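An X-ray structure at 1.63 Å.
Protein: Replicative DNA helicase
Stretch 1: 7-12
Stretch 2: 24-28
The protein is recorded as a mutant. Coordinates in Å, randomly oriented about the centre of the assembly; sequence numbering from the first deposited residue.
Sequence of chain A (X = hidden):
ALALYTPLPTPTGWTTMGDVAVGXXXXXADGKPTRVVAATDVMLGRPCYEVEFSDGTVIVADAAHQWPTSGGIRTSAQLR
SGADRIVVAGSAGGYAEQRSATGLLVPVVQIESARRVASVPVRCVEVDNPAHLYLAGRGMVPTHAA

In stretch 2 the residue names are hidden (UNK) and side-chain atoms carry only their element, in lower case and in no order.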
# COMPACT_ATOMS: atom_id res chain seq x y z
N PRO A 7 -2.64 0.32 -8.91
CA PRO A 7 -1.42 0.54 -9.70
C PRO A 7 -0.23 0.75 -8.78
O PRO A 7 -0.32 1.46 -7.78
CB PRO A 7 -1.74 1.80 -10.50
CG PRO A 7 -2.70 2.55 -9.63
CD PRO A 7 -3.50 1.51 -8.86
N LEU A 8 0.88 0.09 -9.11
CA LEU A 8 2.12 0.21 -8.35
C LEU A 8 3.22 0.74 -9.25
O LEU A 8 3.42 0.21 -10.34
CB LEU A 8 2.54 -1.15 -7.78
CG LEU A 8 1.48 -1.91 -6.99
CD1 LEU A 8 2.02 -3.28 -6.57
CD2 LEU A 8 1.08 -1.10 -5.77
N PRO A 9 3.98 1.76 -8.83
CA PRO A 9 5.08 2.22 -9.67
C PRO A 9 6.23 1.22 -9.66
O PRO A 9 6.50 0.56 -8.66
CB PRO A 9 5.50 3.54 -9.00
CG PRO A 9 5.18 3.33 -7.57
CD PRO A 9 3.91 2.49 -7.55
N THR A 10 6.90 1.12 -10.80
CA THR A 10 8.08 0.29 -10.97
C THR A 10 9.18 1.16 -11.55
O THR A 10 8.94 2.30 -11.95
CB THR A 10 7.79 -0.89 -11.91
OG1 THR A 10 7.62 -0.39 -13.24
CG2 THR A 10 6.53 -1.60 -11.47
N PRO A 11 10.42 0.65 -11.59
CA PRO A 11 11.49 1.45 -12.21
C PRO A 11 11.21 1.85 -13.65
O PRO A 11 11.66 2.92 -14.09
CB PRO A 11 12.72 0.54 -12.10
CG PRO A 11 12.46 -0.30 -10.92
CD PRO A 11 10.97 -0.54 -10.91
N THR A 12 10.46 1.03 -14.40
CA THR A 12 10.16 1.32 -15.79
C THR A 12 8.78 1.94 -16.01
O THR A 12 8.58 2.62 -17.02
CB THR A 12 10.26 0.05 -16.63
OG1 THR A 12 9.28 -0.90 -16.19
CG2 THR A 12 11.65 -0.56 -16.51
N UNK A 24 9.86 -9.55 -9.44
CA UNK A 24 9.59 -8.23 -10.01
C UNK A 24 10.15 -7.14 -9.12
O UNK A 24 10.26 -7.30 -7.90
c UNK A 24 7.47 -8.85 -11.27
o UNK A 24 6.23 -8.78 -11.44
o UNK A 24 8.22 -9.58 -11.96
c UNK A 24 8.08 -8.01 -10.17
N UNK A 25 10.49 -6.00 -9.73
CA UNK A 25 10.95 -4.82 -9.01
C UNK A 25 9.78 -3.86 -8.79
O UNK A 25 9.12 -3.45 -9.75
o UNK A 25 14.32 -3.23 -11.20
c UNK A 25 13.40 -4.84 -9.71
c UNK A 25 14.54 -4.01 -10.26
o UNK A 25 15.67 -4.15 -9.74
c UNK A 25 12.07 -4.11 -9.76
N UNK A 26 9.53 -3.51 -7.53
CA UNK A 26 8.70 -2.37 -7.16
C UNK A 26 9.63 -1.25 -6.70
O UNK A 26 10.84 -1.31 -6.93
c UNK A 26 7.68 -2.78 -6.09
c UNK A 26 6.72 -3.93 -6.42
c UNK A 26 5.92 -4.34 -5.18
c UNK A 26 5.78 -3.56 -7.57
N UNK A 27 9.08 -0.25 -6.02
CA UNK A 27 9.88 0.84 -5.47
C UNK A 27 9.76 0.85 -3.95
O UNK A 27 8.65 0.77 -3.42
c UNK A 27 9.44 2.19 -6.02
c UNK A 27 9.06 3.75 -7.92
c UNK A 27 9.49 2.33 -7.54
c UNK A 27 10.88 2.00 -8.08
N UNK A 28 10.89 0.98 -3.27
CA UNK A 28 10.87 1.16 -1.83
C UNK A 28 10.50 2.57 -1.43
O UNK A 28 10.27 3.45 -2.26
O HOH W 1 6.20 0.21 -5.89

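Position 24 carries four side-chain atoms, two carbons and two oxygens, with both oxygens on the second carbon. The nearest approach to stretch 1 is 6.7 Å, from CB of position 24 to CG2 of Thr10. It makes no contact with stretch 1. One oxygen is hydrogen-bonded elsewhere in the structure. A carboxylate one methylene from the backbone is the mark of aspartate; the planar alternative, asparagine, would place a nitrogen where the second oxygen lies. The residue is Asp24.

At position 25 there are five side-chain atoms, three carbons in an unbranched row and two oxygens on the last. The chain leaves the backbone sideways to stretch 1, and one terminal oxygen lies 3.5 Å from CG of Pro11, a van der Waals approach to the pyrrolidine ring. The backbone takes part as well, its O lying 3.6 Å from CB of Thr10. One methylene longer than the side chain before it, this is Glu25, with chi1 in m and chi2 in t; the atom near Pro11 is OE1.

Position 26 has four side-chain carbons and no heteroatom, forked at the second carbon, so the branch is at the gamma position and not at the beta carbon. The CA-to-CB bond points away from stretch 1, yet the end of the chain comes nearer, and one terminal methyl reaches 3.9 Å from CD1 of Leu8. The branching pattern defines leucine and excludes isoleucine, which has the same atom count. In Leu26 this methyl is CD2, which also lies 4.4 Å from CG2 of Thr10. Backbones approach here too: CA of Leu26 is 4.7 Å from CA of Thr10 and 4.0 Å from O of Pro9.

Position 27 repeats the four carbons and the fork at the second, but here CA-to-CB points toward stretch 1. One methyl lies 3.7 Å from CB of Pro9 and the other 3.8 Å from CD of Pro11, so the fork spans two prolines. This is Leu27, with chi1 in m and chi2 in t; CD1 meets Pro9 and CD2 meets Pro11. Its CG is also 3.7 Å from O of Pro9.

Position 28 has no side-chain atoms, not even a CB, and makes no contact with stretch 1. It is therefore Gly28.

The two strands run nearly at right angles, 87° between their directions, and no direct hydrogen bond joins the stretches. A water instead links the backbones, donating to O of Pro9 at 2.8 Å and accepting from N of Leu27 at 2.9 Å. Around this bridge the contact is chiefly apolar: Leu8 packs on Leu26, while Leu27, which has the largest covered area in either stretch, lies against Pro9 and Pro11. Proline nitrogens have no hydrogen to donate; Pro9 brings its ring and its carbonyl O, Pro11 its ring. Together the two sides bury 342 Å², a modest surface of mostly apolar contacts, with one water joining the backbones.

Stretch 2, residues 24-28: DELLG
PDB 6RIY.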